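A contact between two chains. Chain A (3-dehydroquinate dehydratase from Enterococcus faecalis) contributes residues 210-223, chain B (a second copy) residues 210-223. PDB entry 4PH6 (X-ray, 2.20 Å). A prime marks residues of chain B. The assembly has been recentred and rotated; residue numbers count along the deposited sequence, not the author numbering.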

# COMPACT_ATOMS: atom_id res chain seq x y z
N GLN A 210 -12.39 1.55 3.15
CA GLN A 210 -11.69 0.30 2.86
C GLN A 210 -10.78 0.43 1.64
O GLN A 210 -9.71 -0.16 1.60
CB GLN A 210 -12.69 -0.84 2.66
CG GLN A 210 -12.08 -2.23 2.69
CD GLN A 210 -11.49 -2.56 4.04
OE1 GLN A 210 -10.33 -2.97 4.15
NE2 GLN A 210 -12.29 -2.39 5.09
N LEU A 211 -11.22 1.22 0.65
CA LEU A 211 -10.44 1.46 -0.56
C LEU A 211 -9.13 2.20 -0.31
O LEU A 211 -8.12 1.91 -0.95
CB LEU A 211 -11.25 2.25 -1.58
CG LEU A 211 -12.42 1.57 -2.27
CD1 LEU A 211 -13.33 2.62 -2.88
CD2 LEU A 211 -11.93 0.59 -3.32
N GLY A 212 -9.14 3.16 0.60
CA GLY A 212 -7.96 3.98 0.81
C GLY A 212 -7.05 3.50 1.93
O GLY A 212 -6.12 4.21 2.30
N MET A 213 -7.29 2.30 2.44
CA MET A 213 -6.60 1.81 3.64
C MET A 213 -5.06 1.78 3.50
O MET A 213 -4.35 2.10 4.46
CB MET A 213 -7.11 0.41 4.00
CG MET A 213 -6.51 -0.15 5.28
SD MET A 213 -7.38 -1.63 5.84
CE MET A 213 -8.94 -0.93 6.30
N ILE A 214 -4.57 1.40 2.33
CA ILE A 214 -3.15 1.46 2.03
C ILE A 214 -2.51 2.83 2.31
O ILE A 214 -1.32 2.90 2.59
CB ILE A 214 -2.86 1.13 0.57
CG1 ILE A 214 -3.73 2.01 -0.34
CG2 ILE A 214 -3.11 -0.33 0.32
CD1 ILE A 214 -3.30 2.04 -1.77
N SER A 215 -3.28 3.90 2.21
CA SER A 215 -2.76 5.24 2.45
C SER A 215 -2.43 5.44 3.93
O SER A 215 -1.78 6.41 4.30
CB SER A 215 -3.76 6.31 1.99
OG SER A 215 -4.90 6.37 2.83
N ARG A 216 -2.87 4.52 4.77
CA ARG A 216 -2.65 4.66 6.20
C ARG A 216 -1.36 4.00 6.65
O ARG A 216 -0.94 4.20 7.78
CB ARG A 216 -3.83 4.09 6.98
CG ARG A 216 -5.17 4.75 6.67
CD ARG A 216 -6.21 4.34 7.69
NE ARG A 216 -7.53 4.91 7.43
CZ ARG A 216 -7.94 6.11 7.85
NH1 ARG A 216 -7.13 6.89 8.54
NH2 ARG A 216 -9.17 6.52 7.56
N VAL A 217 -0.72 3.23 5.77
CA VAL A 217 0.52 2.55 6.14
C VAL A 217 1.71 2.92 5.25
O VAL A 217 2.85 2.47 5.51
CB VAL A 217 0.32 1.02 6.11
CG1 VAL A 217 -0.88 0.63 6.98
CG2 VAL A 217 0.16 0.51 4.67
N THR A 218 1.46 3.74 4.23
CA THR A 218 2.48 4.12 3.27
C THR A 218 3.08 5.49 3.52
O THR A 218 3.81 6.00 2.67
CB THR A 218 1.92 4.12 1.82
OG1 THR A 218 0.74 4.94 1.74
CG2 THR A 218 1.59 2.72 1.38
N GLY A 219 2.77 6.09 4.67
CA GLY A 219 3.21 7.44 4.99
C GLY A 219 4.70 7.66 4.77
O GLY A 219 5.10 8.68 4.22
N GLN A 220 5.53 6.72 5.19
CA GLN A 220 6.97 6.91 5.03
C GLN A 220 7.36 7.01 3.54
O GLN A 220 8.20 7.81 3.16
CB GLN A 220 7.77 5.79 5.69
CG GLN A 220 9.26 6.12 5.76
CD GLN A 220 10.13 4.97 6.21
OE1 GLN A 220 9.78 3.80 6.05
NE2 GLN A 220 11.28 5.30 6.78
N LEU A 221 6.72 6.21 2.71
CA LEU A 221 7.06 6.19 1.30
C LEU A 221 6.68 7.48 0.58
O LEU A 221 7.47 8.02 -0.20
CB LEU A 221 6.39 5.00 0.61
CG LEU A 221 6.63 4.86 -0.89
CD1 LEU A 221 8.12 4.81 -1.18
CD2 LEU A 221 5.94 3.60 -1.39
N PHE A 222 5.47 7.98 0.85
CA PHE A 222 4.93 9.07 0.05
C PHE A 222 4.96 10.42 0.78
O PHE A 222 4.71 11.45 0.17
CB PHE A 222 3.49 8.75 -0.39
CG PHE A 222 3.38 7.52 -1.24
CD1 PHE A 222 2.59 6.46 -0.84
CD2 PHE A 222 4.06 7.42 -2.43
CE1 PHE A 222 2.48 5.31 -1.63
CE2 PHE A 222 3.96 6.28 -3.22
CZ PHE A 222 3.17 5.22 -2.82
N GLY A 223 5.27 10.41 2.07
CA GLY A 223 5.53 11.65 2.78
C GLY A 223 4.44 12.12 3.72
O GLY A 223 4.31 13.31 3.97
N GLN B 210 12.44 -2.81 -1.67
CA GLN B 210 11.78 -2.32 -0.47
C GLN B 210 10.80 -1.20 -0.77
O GLN B 210 9.70 -1.16 -0.20
CB GLN B 210 12.83 -1.86 0.55
CG GLN B 210 12.25 -1.58 1.93
CD GLN B 210 11.65 -2.82 2.56
OE1 GLN B 210 12.20 -3.92 2.44
NE2 GLN B 210 10.52 -2.66 3.24
N LEU B 211 11.18 -0.30 -1.69
CA LEU B 211 10.31 0.82 -2.09
C LEU B 211 8.94 0.37 -2.63
O LEU B 211 7.92 0.97 -2.30
CB LEU B 211 10.99 1.69 -3.15
CG LEU B 211 12.14 2.61 -2.75
CD1 LEU B 211 12.72 3.34 -3.94
CD2 LEU B 211 11.69 3.60 -1.70
N GLY B 212 8.93 -0.67 -3.47
CA GLY B 212 7.72 -1.09 -4.14
C GLY B 212 6.97 -2.22 -3.44
O GLY B 212 6.06 -2.82 -4.02
N MET B 213 7.35 -2.50 -2.19
CA MET B 213 6.75 -3.61 -1.44
C MET B 213 5.21 -3.55 -1.35
O MET B 213 4.54 -4.58 -1.39
CB MET B 213 7.35 -3.65 -0.03
CG MET B 213 6.96 -4.86 0.79
SD MET B 213 7.97 -5.03 2.28
CE MET B 213 9.55 -5.42 1.55
N ILE B 214 4.66 -2.34 -1.25
CA ILE B 214 3.21 -2.16 -1.23
C ILE B 214 2.48 -2.74 -2.43
O ILE B 214 1.32 -3.11 -2.31
CB ILE B 214 2.82 -0.68 -1.16
CG1 ILE B 214 3.51 0.09 -2.29
CG2 ILE B 214 3.15 -0.11 0.19
CD1 ILE B 214 3.09 1.51 -2.40
N SER B 215 3.13 -2.79 -3.58
CA SER B 215 2.48 -3.27 -4.79
C SER B 215 2.28 -4.78 -4.73
O SER B 215 1.63 -5.35 -5.60
CB SER B 215 3.29 -2.89 -6.04
OG SER B 215 4.49 -3.65 -6.15
N ARG B 216 2.85 -5.42 -3.71
CA ARG B 216 2.72 -6.85 -3.52
C ARG B 216 1.49 -7.22 -2.70
O ARG B 216 1.10 -8.38 -2.67
CB ARG B 216 3.97 -7.43 -2.84
CG ARG B 216 5.26 -7.19 -3.60
CD ARG B 216 6.39 -8.05 -3.05
NE ARG B 216 7.63 -7.87 -3.80
CZ ARG B 216 7.90 -8.50 -4.95
NH1 ARG B 216 7.04 -9.36 -5.47
NH2 ARG B 216 9.05 -8.27 -5.57
N VAL B 217 0.88 -6.23 -2.04
CA VAL B 217 -0.33 -6.48 -1.26
C VAL B 217 -1.55 -5.70 -1.78
O VAL B 217 -2.64 -5.79 -1.22
CB VAL B 217 -0.10 -6.13 0.24
CG1 VAL B 217 1.06 -6.94 0.79
CG2 VAL B 217 0.14 -4.62 0.43
N THR B 218 -1.39 -4.97 -2.87
CA THR B 218 -2.47 -4.12 -3.36
C THR B 218 -3.11 -4.62 -4.65
O THR B 218 -3.80 -3.86 -5.34
CB THR B 218 -1.98 -2.68 -3.58
OG1 THR B 218 -0.82 -2.68 -4.42
CG2 THR B 218 -1.60 -2.08 -2.27
N GLY B 219 -2.90 -5.90 -4.96
CA GLY B 219 -3.37 -6.49 -6.20
C GLY B 219 -4.87 -6.39 -6.38
O GLY B 219 -5.35 -6.08 -7.48
N GLN B 220 -5.63 -6.65 -5.32
CA GLN B 220 -7.08 -6.58 -5.45
C GLN B 220 -7.55 -5.15 -5.78
O GLN B 220 -8.44 -4.96 -6.60
CB GLN B 220 -7.79 -7.07 -4.19
CG GLN B 220 -9.30 -7.25 -4.43
CD GLN B 220 -10.10 -7.54 -3.17
OE1 GLN B 220 -9.57 -7.49 -2.06
NE2 GLN B 220 -11.38 -7.84 -3.35
N LEU B 221 -6.93 -4.16 -5.14
CA LEU B 221 -7.35 -2.78 -5.36
C LEU B 221 -7.05 -2.31 -6.79
O LEU B 221 -7.92 -1.75 -7.45
CB LEU B 221 -6.68 -1.87 -4.32
CG LEU B 221 -6.96 -0.36 -4.36
CD1 LEU B 221 -8.43 -0.01 -4.14
CD2 LEU B 221 -6.09 0.35 -3.36
N PHE B 222 -5.84 -2.57 -7.29
CA PHE B 222 -5.41 -2.00 -8.57
C PHE B 222 -5.49 -2.93 -9.78
O PHE B 222 -5.34 -2.48 -10.93
CB PHE B 222 -3.98 -1.47 -8.46
CG PHE B 222 -3.81 -0.37 -7.44
CD1 PHE B 222 -2.77 -0.40 -6.54
CD2 PHE B 222 -4.69 0.71 -7.40
CE1 PHE B 222 -2.61 0.62 -5.60
CE2 PHE B 222 -4.54 1.73 -6.46
CZ PHE B 222 -3.50 1.68 -5.56
N GLY B 223 -5.71 -4.23 -9.55
CA GLY B 223 -5.91 -5.17 -10.64
C GLY B 223 -4.82 -6.21 -10.91
O GLY B 223 -4.82 -6.83 -11.98

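No hydrogen bond crosses this contact, even though a threonine from each chain lies in the middle of it; the two stretches meet here mainly through apolar side chains, burying 433 Å² summed over both sides. Each threonine turns its hydroxyl to its own chain. Thr218 OG1 donates to Ile214 O of its own chain at 3.0 Å, and Thr218′ OG1 does the same to Ile214′ O at 3.0 Å. With the hydroxyl satisfied internally, the methyl is what meets the partner: Thr218 CG2 lies 3.4 Å from Ile214′ CG2, and Ile214 CG2 lies 3.5 Å from Thr218′ CG2.

The backbone register shows the same reciprocity. The CA atoms of Leu211 and Leu221′ are 7.1 Å apart, as are those of Leu221 and Leu211′, while the CA of Ile214 is 7.8 Å from that of Thr218′ and the CA of Thr218 is 7.8 Å from that of Ile214′. Residue numbers rise in one chain as they fall in the other, so the stretches run antiparallel and each pairing occurs twice. In both chains a 3-10 segment ending at residue 216 leads through a short link into the helix 219-222. The backbone bond from Ser215 N to Gly212 O, 2.9 Å, exemplifies the tight i to i-3 spacing of the first segment; that from Phe222 N to Thr218 O, 3.2 Å, spans the four residues expected of an alpha-helical turn.

Ile214 and Ile214′ carry the most varied contacts. Each points its CA-to-CB bond toward the other stretch, with chi1 in p and chi2 in t, and its CD1 meets both a leucine and a phenylalanine. Ile214 CD1 is 3.6 Å from Leu221′ CD2 and 3.8 Å from Phe222′ CZ; in the reciprocal site, Ile214′ CD1 is 3.7 Å from Leu221 CD2 and 3.7 Å from Phe222 CZ. These are van der Waals distances between apolar groups, whose association removes hydrocarbon from water.

Leu211 starts sideways, but its end comes nearer the partner, bringing CD2 to 3.6 Å from Leu221′ CD1. The equivalent separation between Leu221 CD1 and Leu211′ CD2 is 3.8 Å, a small departure from exact symmetry. The Leu221 methyls also reach backbone: Leu221 CD2 is 3.4 Å from Leu211′ O, and Leu221′ CD2 is 3.5 Å from Leu211 O. Since a methyl carbon is no conventional donor, these approaches reflect close packing against the carbonyls.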